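Local coordinates for sialidase domain-containing protein (PDB 5HX0) that is of unknown function but has a six-bladed, sialidase-like beta-propeller fold with a BNR repeat-like domain, consistent with a role in binding or processing sugars, at residues 98-103 with 114-119; 303-308 with 347-352; 358-363 with 385-390. All coordinates share one frame; numbering follows the deposited sequence. Where two conformers were deposited one is given.

Followed from the N terminus, the three contacts come in series, none nesting within or crossing another, and they illustrate three ways of holding a beta-propeller together. Interaction 1 closes a ten-residue loop and pairs the last two strands of one blade, 97-103 and 114-117. Interaction 2 spans 38 residues and joins the outer strand of the blade 262-307 to the loop ahead of the outer strand, 354-358, of the next. Interaction 3 starts where that strand ends, closes 21 residues, and ties the blade 314-358 to the final blade, which the N-terminal strand 42-51 completes. Interactions 1 and 2 lie on opposite sides of the chain's centre, their own centres about 35 Å apart.

Interaction 1 (98-103 with 114-119); sequences LVSVKS and ELIYSH
Leu98 O is gripped by two backbone donors, Ile116 N at 2.8 Å and Tyr117 N at 3.1 Å. Both reach it from the same face of the carbonyl plane, the first tilted 25° out of it and the second 19°. With two consecutive residues facing Leu98, the pairing is a classic beta bulge, and the register shifts by one before Val99 meets Leu115. Beyond it Ser100 and Glu114 form a hydrogen-bonded antiparallel pair, each bonding the other's carbonyl. The bulge lies in the hairpin of the third and fourth strands of a propeller blade, 114-117 being the edge strand of the sheet within this chain; there Leu115 packs on Leu115 of the second subunit. On the face carrying Ser100 and Glu114, the glutamate chain runs extended until OE1 meets Lys102 NZ in a salt bridge of 3.0 Å, made on its syn lone pair. A water donates to Glu114 OE1 (2.8 Å) and also bonds Ser100 OG. Leu98 and Tyr117 point the same way, side by side, with Leu98 CD1 4.1 Å from Tyr117 CB. The phenol ends in a short bond, Tyr117 OH to His119 ND1 at 2.6 Å, which meets the imidazole at its edge, in plane.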
ATOM      1  N   LEU A  98       4.113   5.529  -2.340  1.00  9.71           N
ATOM      2  CA  LEU A  98       4.988   6.636  -1.969  1.00  9.60           C
ATOM      3  C   LEU A  98       5.815   6.193  -0.768  1.00 11.38           C
ATOM      4  O   LEU A  98       5.253   5.860   0.283  1.00  8.58           O
ATOM      5  CB  LEU A  98       4.162   7.882  -1.652  1.00  6.97           C
ATOM      6  CG  LEU A  98       3.106   8.327  -2.690  1.00 10.63           C
ATOM      7  CD1 LEU A  98       2.494   9.692  -2.289  1.00  5.98           C
ATOM      8  CD2 LEU A  98       3.664   8.394  -4.120  1.00  7.53           C
ATOM      9  N   VAL A  99       7.142   6.169  -0.920  1.00  7.40           N
ATOM     10  CA  VAL A  99       8.033   5.700   0.140  1.00  8.70           C
ATOM     11  C   VAL A  99       9.151   6.716   0.348  1.00 10.99           C
ATOM     12  O   VAL A  99       9.328   7.652  -0.434  1.00 10.14           O
ATOM     13  CB  VAL A  99       8.620   4.300  -0.176  1.00  6.22           C
ATOM     14  CG1 VAL A  99       7.501   3.272  -0.378  1.00  9.34           C
ATOM     15  CG2 VAL A  99       9.497   4.348  -1.389  1.00  5.45           C
ATOM     16  N   SER A 100       9.938   6.508   1.407  1.00  9.47           N
ATOM     17  CA  SER A 100      11.040   7.416   1.707  1.00 12.34           C
ATOM     18  C   SER A 100      12.259   6.666   2.225  1.00  9.16           C
ATOM     19  O   SER A 100      12.143   5.589   2.819  1.00  9.49           O
ATOM     20  CB  SER A 100      10.643   8.471   2.764  1.00 12.89           C
ATOM     21  OG  SER A 100      10.383   7.826   3.998  1.00 12.48           O
ATOM     22  N   VAL A 101      13.434   7.276   2.021  1.00  8.18           N
ATOM     23  CA  VAL A 101      14.649   6.905   2.732  1.00  6.18           C
ATOM     24  C   VAL A 101      15.192   8.182   3.352  1.00  8.26           C
ATOM     25  O   VAL A 101      14.789   9.291   2.985  1.00 12.11           O
ATOM     26  CB  VAL A 101      15.718   6.217   1.837  1.00  4.80           C
ATOM     27  CG1 VAL A 101      15.236   4.796   1.404  1.00  4.66           C
ATOM     28  CG2 VAL A 101      16.033   7.073   0.618  1.00 10.34           C
ATOM     29  N   LYS A 102      16.091   8.016   4.333  1.00  6.49           N
ATOM     30  CA  LYS A 102      16.545   9.125   5.177  1.00 12.89           C
ATOM     31  C   LYS A 102      18.063   9.110   5.324  1.00 15.39           C
ATOM     32  O   LYS A 102      18.712   8.069   5.181  1.00 12.30           O
ATOM     33  CB  LYS A 102      15.902   9.058   6.579  1.00 12.62           C
ATOM     34  CG  LYS A 102      14.386   9.167   6.551  1.00 15.96           C
ATOM     35  CD  LYS A 102      13.765   8.908   7.938  1.00 18.20           C
ATOM     36  CE  LYS A 102      12.278   9.338   7.910  1.00 30.40           C
ATOM     37  NZ  LYS A 102      11.450   8.923   9.086  1.00 32.84           N
ATOM     38  N   SER A 103      18.619  10.283   5.642  1.00 10.57           N
ATOM     39  CA  SER A 103      20.066  10.459   5.745  1.00 11.09           C
ATOM     40  C   SER A 103      20.366  11.596   6.709  1.00 13.94           C
ATOM     41  O   SER A 103      19.592  12.546   6.827  1.00 12.59           O
ATOM     42  CB  SER A 103      20.689  10.772   4.369  1.00 12.78           C
ATOM     43  OG  SER A 103      22.095  11.001   4.470  1.00 16.81           O
ATOM     44  N   GLU A 114      10.649   3.504   4.128  1.00  8.26           N
ATOM     45  CA  GLU A 114       9.417   3.557   4.914  1.00  8.67           C
ATOM     46  C   GLU A 114       8.259   3.999   4.032  1.00 12.97           C
ATOM     47  O   GLU A 114       8.436   4.770   3.092  1.00 14.71           O
ATOM     48  CB  GLU A 114       9.545   4.531   6.083  1.00  9.16           C
ATOM     49  CG  GLU A 114      10.524   4.097   7.135  1.00 19.78           C
ATOM     50  CD  GLU A 114      10.609   5.116   8.234  1.00 27.19           C
ATOM     51  OE1 GLU A 114      11.298   6.146   8.055  1.00 18.78           O
ATOM     52  OE2 GLU A 114       9.946   4.898   9.263  1.00 28.40           O
ATOM     53  N   LEU A 115       7.060   3.539   4.366  1.00 11.56           N
ATOM     54  CA  LEU A 115       5.888   3.899   3.583  1.00 11.22           C
ATOM     55  C   LEU A 115       5.371   5.269   4.001  1.00 16.08           C
ATOM     56  O   LEU A 115       5.143   5.525   5.188  1.00 14.50           O
ATOM     57  CB  LEU A 115       4.786   2.856   3.754  1.00 13.45           C
ATOM     58  CG  LEU A 115       3.565   3.182   2.890  1.00 12.21           C
ATOM     59  CD1 LEU A 115       3.788   2.802   1.458  1.00 13.34           C
ATOM     60  CD2 LEU A 115       2.371   2.472   3.410  1.00 21.21           C
ATOM     61  N   ILE A 116       5.228   6.159   3.027  1.00 10.45           N
ATOM     62  CA  ILE A 116       4.468   7.389   3.227  1.00  8.38           C
ATOM     63  C   ILE A 116       2.992   7.158   2.932  1.00 13.09           C
ATOM     64  O   ILE A 116       2.122   7.526   3.722  1.00 10.96           O
ATOM     65  CB  ILE A 116       5.029   8.536   2.355  1.00  8.83           C
ATOM     66  CG1 ILE A 116       6.429   8.946   2.818  1.00 12.10           C
ATOM     67  CG2 ILE A 116       4.071   9.751   2.408  1.00 10.96           C
ATOM     68  CD1 ILE A 116       7.145   9.924   1.827  1.00 11.65           C
ATOM     69  N   TYR A 117       2.684   6.516   1.810  1.00  9.15           N
ATOM     70  CA  TYR A 117       1.283   6.377   1.439  1.00 10.67           C
ATOM     71  C   TYR A 117       1.068   5.301   0.390  1.00 13.02           C
ATOM     72  O   TYR A 117       1.802   5.234  -0.602  1.00 11.22           O
ATOM     73  CB  TYR A 117       0.755   7.698   0.904  1.00 10.93           C
ATOM     74  CG  TYR A 117      -0.739   7.694   0.632  1.00 13.24           C
ATOM     75  CD1 TYR A 117      -1.657   7.566   1.671  1.00 14.59           C
ATOM     76  CD2 TYR A 117      -1.222   7.868  -0.662  1.00 11.67           C
ATOM     77  CE1 TYR A 117      -3.030   7.580   1.418  1.00 15.21           C
ATOM     78  CE2 TYR A 117      -2.588   7.892  -0.929  1.00 10.68           C
ATOM     79  CZ  TYR A 117      -3.484   7.743   0.121  1.00 15.51           C
ATOM     80  OH  TYR A 117      -4.832   7.761  -0.147  1.00 14.23           O
ATOM     81  N   SER A 118       0.044   4.479   0.610  0.50 10.08           N
ATOM     82  CA  SER A 118      -0.494   3.577  -0.403  0.50  9.84           C
ATOM     83  C   SER A 118      -1.964   3.917  -0.600  0.50 10.47           C
ATOM     84  O   SER A 118      -2.763   3.819   0.341  0.50 11.35           O
ATOM     85  CB  SER A 118      -0.327   2.115   0.004  0.50  9.34           C
ATOM     86  OG  SER A 118      -0.697   1.917   1.358  0.50  7.42           O
ATOM     87  N   HIS A 119      -2.315   4.324  -1.797  1.00 10.27           N
ATOM     88  CA  HIS A 119      -3.682   4.789  -2.049  1.00 10.40           C
ATOM     89  C   HIS A 119      -4.633   3.590  -2.071  1.00 10.11           C
ATOM     90  O   HIS A 119      -4.329   2.576  -2.699  1.00 13.26           O
ATOM     91  CB  HIS A 119      -3.710   5.540  -3.380  1.00 12.35           C
ATOM     92  CG  HIS A 119      -4.910   6.413  -3.589  1.00 15.65           C
ATOM     93  ND1 HIS A 119      -5.441   7.222  -2.601  1.00 13.03           N
ATOM     94  CD2 HIS A 119      -5.659   6.627  -4.697  1.00 16.00           C
ATOM     95  CE1 HIS A 119      -6.459   7.901  -3.103  1.00 18.40           C
ATOM     96  NE2 HIS A 119      -6.610   7.558  -4.372  1.00 14.98           N
TER
HETATM   97  O   HOH W   1      12.369   6.655   5.552  1.00 13.56           O

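Interaction 2 (303-308 with 347-352); sequences AWEKMG and TDFATA
Met307 and Phe349 set their side chains about at right angles, in a Met-aromatic contact that bridges neighbouring blades of the propeller. Met307, a selenomethionine, belongs to the outer strand 305-307, whereas Phe349 stands on the loop that precedes the outer strand of the next blade. Met307 CG lies over one face of the Phe349 ring, 4.0 Å from the centroid and 23° off the ring normal, displaced toward the rim on the side of CG and CD1. This is a CH-pi contact. Met307 O comes nearest to the ring, 3.5 Å from Phe349 CD1. The selenium follows more obliquely, with SE 4.5 Å from the centroid of the Phe349 ring, and passes closer to the root of that side chain than to its tip, 3.9 Å from Phe349 CB. A chi1 of 38° puts Phe349 CG between its own backbone N and carbonyl carbon, and there it lies 3.8 Å from Met307 CG. The face turned away from the selenomethionine is met near the rim by Thr347 O of the same loop, so the ring is sandwiched between a methylene and a backbone carbonyl. Glu305 takes up another direction. Its extended chain crosses the phenylalanine at about a right angle, the carboxylate and ring planes 66° apart. Leu342, on the strand preceding the loop, also touches Phe349, while Met307 packs on Ala289 and Ile291 within its own blade. At the edge, Glu305 OE1 lies in the plane of the Phe349 ring, 3.9 Å from CZ.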
ATOM      1  N   ALA A 303       3.686  36.828 -20.741  1.00 24.90           N
ATOM      2  CA  ALA A 303       3.782  35.757 -21.731  1.00 26.60           C
ATOM      3  C   ALA A 303       4.901  34.781 -21.384  1.00 25.31           C
ATOM      4  O   ALA A 303       5.968  35.178 -20.900  1.00 26.55           O
ATOM      5  CB  ALA A 303       4.021  36.351 -23.121  1.00 26.81           C
ATOM      6  N   TRP A 304       4.663  33.493 -21.627  1.00 23.57           N
ATOM      7  CA  TRP A 304       5.722  32.518 -21.362  1.00 21.15           C
ATOM      8  C   TRP A 304       6.845  32.687 -22.389  1.00 22.96           C
ATOM      9  O   TRP A 304       6.617  33.131 -23.517  1.00 25.76           O
ATOM     10  CB  TRP A 304       5.165  31.085 -21.380  1.00 15.25           C
ATOM     11  CG  TRP A 304       4.474  30.721 -22.669  1.00 22.65           C
ATOM     12  CD1 TRP A 304       3.142  30.912 -22.985  1.00 30.76           C
ATOM     13  CD2 TRP A 304       5.074  30.132 -23.824  1.00 24.09           C
ATOM     14  NE1 TRP A 304       2.889  30.463 -24.260  1.00 23.79           N
ATOM     15  CE2 TRP A 304       4.059  29.988 -24.799  1.00 27.66           C
ATOM     16  CE3 TRP A 304       6.373  29.712 -24.131  1.00 25.95           C
ATOM     17  CZ2 TRP A 304       4.307  29.434 -26.059  1.00 23.01           C
ATOM     18  CZ3 TRP A 304       6.616  29.166 -25.383  1.00 22.72           C
ATOM     19  CH2 TRP A 304       5.584  29.028 -26.329  1.00 24.42           C
ATOM     20  N   GLU A 305       8.078  32.358 -21.982  1.00 21.07           N
ATOM     21  CA  GLU A 305       9.260  32.495 -22.841  1.00 23.78           C
ATOM     22  C   GLU A 305      10.047  31.194 -22.881  1.00 26.50           C
ATOM     23  O   GLU A 305      10.131  30.477 -21.882  1.00 19.73           O
ATOM     24  CB  GLU A 305      10.249  33.560 -22.340  1.00 28.35           C
ATOM     25  CG  GLU A 305       9.734  34.953 -22.132  1.00 41.25           C
ATOM     26  CD  GLU A 305      10.808  35.849 -21.502  1.00 47.72           C
ATOM     27  OE1 GLU A 305      12.008  35.639 -21.797  1.00 39.00           O
ATOM     28  OE2 GLU A 305      10.458  36.744 -20.701  1.00 55.53           O
ATOM     29  N   LYS A 306      10.701  30.936 -24.013  1.00 19.98           N
ATOM     30  CA  LYS A 306      11.732  29.897 -24.037  1.00 25.04           C
ATOM     31  C   LYS A 306      12.955  30.362 -23.252  1.00 23.82           C
ATOM     32  O   LYS A 306      13.426  31.497 -23.426  1.00 22.02           O
ATOM     33  CB  LYS A 306      12.144  29.568 -25.473  1.00 23.73           C
ATOM     34  CG  LYS A 306      11.024  29.093 -26.370  1.00 30.05           C
ATOM     35  CD  LYS A 306      11.543  28.866 -27.767  1.00 31.93           C
ATOM     36  CE  LYS A 306      10.563  29.422 -28.776  1.00 40.56           C
ATOM     37  NZ  LYS A 306      11.068  29.258 -30.150  1.00 45.98           N
HETATM   38  N   MSE A 307      13.488  29.490 -22.410  1.00 13.96           N
HETATM   39  CA  MSE A 307      14.715  29.833 -21.693  1.00 18.68           C
HETATM   40  C   MSE A 307      15.961  29.679 -22.553  1.00 22.63           C
HETATM   41  O   MSE A 307      17.012  30.245 -22.233  1.00 23.12           O
HETATM   42  CB  MSE A 307      14.834  29.003 -20.416  1.00 15.53           C
HETATM   43  CG  MSE A 307      13.895  29.539 -19.356  1.00 19.28           C
HETATM   44 SE   MSE A 307      14.356  28.912 -17.569  0.69 19.67          SE
HETATM   45  CE  MSE A 307      13.664  27.133 -17.839  1.00 15.95           C
ATOM     46  N   GLY A 308      15.844  28.939 -23.652  1.00 22.72           N
ATOM     47  CA  GLY A 308      16.945  28.760 -24.581  1.00 20.21           C
ATOM     48  C   GLY A 308      17.701  27.456 -24.460  1.00 23.51           C
ATOM     49  O   GLY A 308      18.809  27.358 -24.991  1.00 21.69           O
ATOM     50  N   THR A 347      16.574  36.011 -13.966  1.00 21.18           N
ATOM     51  CA  THR A 347      16.449  36.669 -15.266  1.00 19.88           C
ATOM     52  C   THR A 347      17.515  36.241 -16.267  1.00 24.68           C
ATOM     53  O   THR A 347      17.335  36.450 -17.473  1.00 25.18           O
ATOM     54  CB  THR A 347      16.520  38.198 -15.110  1.00 20.92           C
ATOM     55  OG1 THR A 347      17.773  38.573 -14.512  1.00 24.38           O
ATOM     56  CG2 THR A 347      15.390  38.707 -14.235  1.00 26.61           C
ATOM     57  N   ASP A 348      18.611  35.642 -15.808  1.00 18.67           N
ATOM     58  CA  ASP A 348      19.777  35.418 -16.650  1.00 22.38           C
ATOM     59  C   ASP A 348      19.907  33.964 -17.101  1.00 17.32           C
ATOM     60  O   ASP A 348      21.025  33.468 -17.288  1.00 20.29           O
ATOM     61  CB  ASP A 348      21.040  35.877 -15.920  1.00 22.96           C
ATOM     62  CG  ASP A 348      21.346  35.050 -14.684  1.00 22.26           C
ATOM     63  OD1 ASP A 348      20.463  34.311 -14.204  1.00 18.57           O
ATOM     64  OD2 ASP A 348      22.479  35.161 -14.187  1.00 24.48           O
ATOM     65  N   PHE A 349      18.779  33.284 -17.311  1.00 18.56           N
ATOM     66  CA  PHE A 349      18.830  31.865 -17.657  1.00 16.71           C
ATOM     67  C   PHE A 349      19.509  31.638 -19.001  1.00 19.98           C
ATOM     68  O   PHE A 349      20.051  30.559 -19.246  1.00 20.22           O
ATOM     69  CB  PHE A 349      17.413  31.284 -17.670  1.00 14.82           C
ATOM     70  CG  PHE A 349      16.393  32.238 -18.227  1.00 17.61           C
ATOM     71  CD1 PHE A 349      16.236  32.380 -19.598  1.00 17.76           C
ATOM     72  CD2 PHE A 349      15.620  33.019 -17.388  1.00 18.48           C
ATOM     73  CE1 PHE A 349      15.302  33.279 -20.116  1.00 17.08           C
ATOM     74  CE2 PHE A 349      14.686  33.931 -17.902  1.00 19.61           C
ATOM     75  CZ  PHE A 349      14.524  34.046 -19.267  1.00 19.00           C
ATOM     76  N   ALA A 350      19.494  32.639 -19.887  1.00 18.28           N
ATOM     77  CA  ALA A 350      20.120  32.469 -21.189  1.00 19.34           C
ATOM     78  C   ALA A 350      21.634  32.561 -21.132  1.00 21.80           C
ATOM     79  O   ALA A 350      22.307  32.026 -22.016  1.00 26.64           O
ATOM     80  CB  ALA A 350      19.585  33.517 -22.169  1.00 27.16           C
ATOM     81  N   THR A 351      22.197  33.236 -20.131  1.00 21.43           N
ATOM     82  CA  THR A 351      23.639  33.391 -20.054  1.00 23.13           C
ATOM     83  C   THR A 351      24.288  32.548 -18.964  1.00 21.22           C
ATOM     84  O   THR A 351      25.518  32.453 -18.933  1.00 19.63           O
ATOM     85  CB  THR A 351      24.011  34.877 -19.860  1.00 31.21           C
ATOM     86  OG1 THR A 351      23.357  35.418 -18.698  1.00 21.53           O
ATOM     87  CG2 THR A 351      23.616  35.689 -21.089  1.00 27.05           C
ATOM     88  N   ALA A 352      23.511  31.930 -18.085  1.00 18.96           N
ATOM     89  CA  ALA A 352      24.103  31.161 -17.001  1.00 18.74           C
ATOM     90  C   ALA A 352      24.686  29.867 -17.562  1.00 19.59           C
ATOM     91  O   ALA A 352      23.995  29.145 -18.297  1.00 21.77           O
ATOM     92  CB  ALA A 352      23.066  30.864 -15.910  1.00 17.97           C
TER

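Interaction 3 (358-363 with 385-390); sequences RTDGGT and FNVPGG
The crossing from one propeller blade to the last, loop 358-363, meets a loop inside that last blade, 385-390, where Arg358 and Asp360 lie against Phe385 and where Gly362 and Thr363 bond to Asn386. The second loop follows strand 378-385 and makes a type II beta turn from Val387 to Gly390. Arg358 folds back, bent at both chi2 (-71°) and chi3 (-69°), and sets its guanidinium over one face of the Phe385 ring in a cation-pi contact, Arg358 CZ 4.1 Å from the ring centroid. The planes are inclined by 43°, and Arg358 NH2 dips closest, 3.4 Å from Phe385 CE2. Asp360 receives the same guanidinium side-on, OD1 from Arg358 NE at 2.8 Å and OD2 from NH2, both through syn lone pairs. Further along, Asn386 takes hold of the glycine-rich backbone. Asn386 O accepts from Gly362 N at 2.9 Å, the donor standing above the carbonyl plane; Asn386 OD1 accepts in plane from Thr363 N, also 2.9 Å; Asn386 ND2 gives a bond of 3.2 Å to Thr363 O and another to Asp365 O. Having no side chain, Gly362 lets the loops close up against Asn386 and Pro388. Accepting at OD1 and donating at ND2 fixes which way the amide is turned. The arginine charge is probably balanced by Asp360, and Tyr383 OH bonds NH1, which would hold the guanidinium in position on the ring.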
ATOM      1  N   ARG A 358      25.654  14.451 -14.971  1.00 13.16           N
ATOM      2  CA  ARG A 358      25.708  13.044 -15.365  1.00 14.33           C
ATOM      3  C   ARG A 358      25.569  12.959 -16.872  1.00 15.19           C
ATOM      4  O   ARG A 358      24.754  13.674 -17.462  1.00 20.95           O
ATOM      5  CB  ARG A 358      24.585  12.182 -14.726  1.00 11.43           C
ATOM      6  CG  ARG A 358      24.567  12.118 -13.207  1.00 16.48           C
ATOM      7  CD  ARG A 358      25.734  11.301 -12.661  1.00 16.14           C
ATOM      8  NE  ARG A 358      25.666   9.867 -12.923  1.00 16.97           N
ATOM      9  CZ  ARG A 358      25.314   8.958 -12.014  1.00 17.84           C
ATOM     10  NH1 ARG A 358      24.970   9.331 -10.786  1.00 16.70           N
ATOM     11  NH2 ARG A 358      25.319   7.678 -12.325  1.00 17.31           N
ATOM     12  N   THR A 359      26.364  12.082 -17.488  1.00 15.71           N
ATOM     13  CA  THR A 359      26.270  11.794 -18.915  1.00 14.35           C
ATOM     14  C   THR A 359      26.150  10.302 -19.194  1.00 22.29           C
ATOM     15  O   THR A 359      26.149   9.907 -20.368  1.00 22.22           O
ATOM     16  CB  THR A 359      27.503  12.333 -19.672  1.00 21.66           C
ATOM     17  OG1 THR A 359      28.684  11.752 -19.112  1.00 18.83           O
ATOM     18  CG2 THR A 359      27.608  13.852 -19.547  1.00 19.69           C
ATOM     19  N   ASP A 360      26.058   9.465 -18.154  1.00 18.55           N
ATOM     20  CA  ASP A 360      26.191   8.017 -18.283  1.00 19.36           C
ATOM     21  C   ASP A 360      24.855   7.278 -18.252  1.00 18.89           C
ATOM     22  O   ASP A 360      24.826   6.073 -17.953  1.00 17.43           O
ATOM     23  CB  ASP A 360      27.107   7.478 -17.176  1.00 21.74           C
ATOM     24  CG  ASP A 360      26.632   7.857 -15.762  1.00 23.87           C
ATOM     25  OD1 ASP A 360      26.121   8.984 -15.567  1.00 20.49           O
ATOM     26  OD2 ASP A 360      26.784   7.024 -14.839  1.00 21.31           O
ATOM     27  N   GLY A 361      23.746   7.955 -18.542  1.00 16.31           N
ATOM     28  CA  GLY A 361      22.451   7.287 -18.463  1.00 15.19           C
ATOM     29  C   GLY A 361      22.286   6.234 -19.547  1.00 22.28           C
ATOM     30  O   GLY A 361      22.798   6.368 -20.660  1.00 22.92           O
ATOM     31  N   GLY A 362      21.530   5.179 -19.218  1.00 14.22           N
ATOM     32  CA  GLY A 362      21.237   4.098 -20.145  1.00 22.40           C
ATOM     33  C   GLY A 362      20.089   4.402 -21.092  1.00 25.21           C
ATOM     34  O   GLY A 362      20.299   4.562 -22.293  1.00 26.46           O
ATOM     35  N   THR A 363      18.872   4.499 -20.559  1.00 19.78           N
ATOM     36  CA  THR A 363      17.672   4.856 -21.305  1.00 19.24           C
ATOM     37  C   THR A 363      17.156   6.202 -20.817  1.00 20.25           C
ATOM     38  O   THR A 363      17.640   6.755 -19.831  1.00 19.45           O
ATOM     39  CB  THR A 363      16.573   3.802 -21.135  1.00 20.60           C
ATOM     40  OG1 THR A 363      16.032   3.907 -19.808  1.00 22.05           O
ATOM     41  CG2 THR A 363      17.123   2.401 -21.323  1.00 18.07           C
ATOM     42  N   PHE A 385      17.644   7.432 -11.852  1.00 12.13           N
ATOM     43  CA  PHE A 385      18.700   7.189 -12.823  1.00 14.38           C
ATOM     44  C   PHE A 385      18.691   5.727 -13.236  1.00 14.01           C
ATOM     45  O   PHE A 385      18.088   4.874 -12.581  1.00 13.02           O
ATOM     46  CB  PHE A 385      20.080   7.568 -12.261  1.00 10.54           C
ATOM     47  CG  PHE A 385      21.025   8.072 -13.311  1.00 15.20           C
ATOM     48  CD1 PHE A 385      20.826   9.320 -13.877  1.00 11.75           C
ATOM     49  CD2 PHE A 385      22.106   7.296 -13.734  1.00 14.87           C
ATOM     50  CE1 PHE A 385      21.690   9.810 -14.857  1.00 12.68           C
ATOM     51  CE2 PHE A 385      22.967   7.753 -14.710  1.00 16.94           C
ATOM     52  CZ  PHE A 385      22.765   9.013 -15.286  1.00 14.76           C
ATOM     53  N   ASN A 386      19.359   5.456 -14.354  1.00 13.46           N
ATOM     54  CA  ASN A 386      19.680   4.098 -14.763  1.00 10.84           C
ATOM     55  C   ASN A 386      20.948   4.174 -15.601  1.00 11.97           C
ATOM     56  O   ASN A 386      21.149   5.138 -16.349  1.00 16.51           O
ATOM     57  CB  ASN A 386      18.577   3.403 -15.576  1.00  9.58           C
ATOM     58  CG  ASN A 386      18.471   3.942 -16.993  1.00 18.47           C
ATOM     59  OD1 ASN A 386      19.119   3.433 -17.912  1.00 18.97           O
ATOM     60  ND2 ASN A 386      17.671   5.007 -17.175  1.00 13.63           N
ATOM     61  N   VAL A 387      21.797   3.166 -15.440  1.00 15.83           N
ATOM     62  CA  VAL A 387      22.951   2.931 -16.307  1.00 13.11           C
ATOM     63  C   VAL A 387      22.624   1.729 -17.194  1.00 18.85           C
ATOM     64  O   VAL A 387      21.648   1.013 -16.916  1.00 18.15           O
ATOM     65  CB  VAL A 387      24.228   2.707 -15.475  1.00 15.05           C
ATOM     66  CG1 VAL A 387      24.575   3.938 -14.676  1.00 20.20           C
ATOM     67  CG2 VAL A 387      24.081   1.501 -14.558  1.00 14.54           C
ATOM     68  N   PRO A 388      23.374   1.469 -18.272  1.00 23.06           N
ATOM     69  CA  PRO A 388      23.027   0.340 -19.155  1.00 25.47           C
ATOM     70  C   PRO A 388      22.922  -0.976 -18.400  1.00 20.24           C
ATOM     71  O   PRO A 388      23.776  -1.317 -17.576  1.00 24.05           O
ATOM     72  CB  PRO A 388      24.175   0.320 -20.173  1.00 28.59           C
ATOM     73  CG  PRO A 388      24.617   1.747 -20.251  1.00 24.64           C
ATOM     74  CD  PRO A 388      24.432   2.316 -18.846  1.00 20.60           C
ATOM     75  N   GLY A 389      21.841  -1.705 -18.669  1.00 22.94           N
ATOM     76  CA  GLY A 389      21.561  -2.957 -18.013  1.00 25.73           C
ATOM     77  C   GLY A 389      21.107  -2.860 -16.575  1.00 27.51           C
ATOM     78  O   GLY A 389      20.911  -3.898 -15.946  1.00 23.83           O
ATOM     79  N   GLY A 390      20.927  -1.655 -16.025  1.00 18.11           N
ATOM     80  CA  GLY A 390      20.586  -1.525 -14.629  1.00 20.71           C
ATOM     81  C   GLY A 390      19.153  -1.072 -14.378  1.00 18.82           C
ATOM     82  O   GLY A 390      18.456  -0.589 -15.274  1.00 16.62           O
TER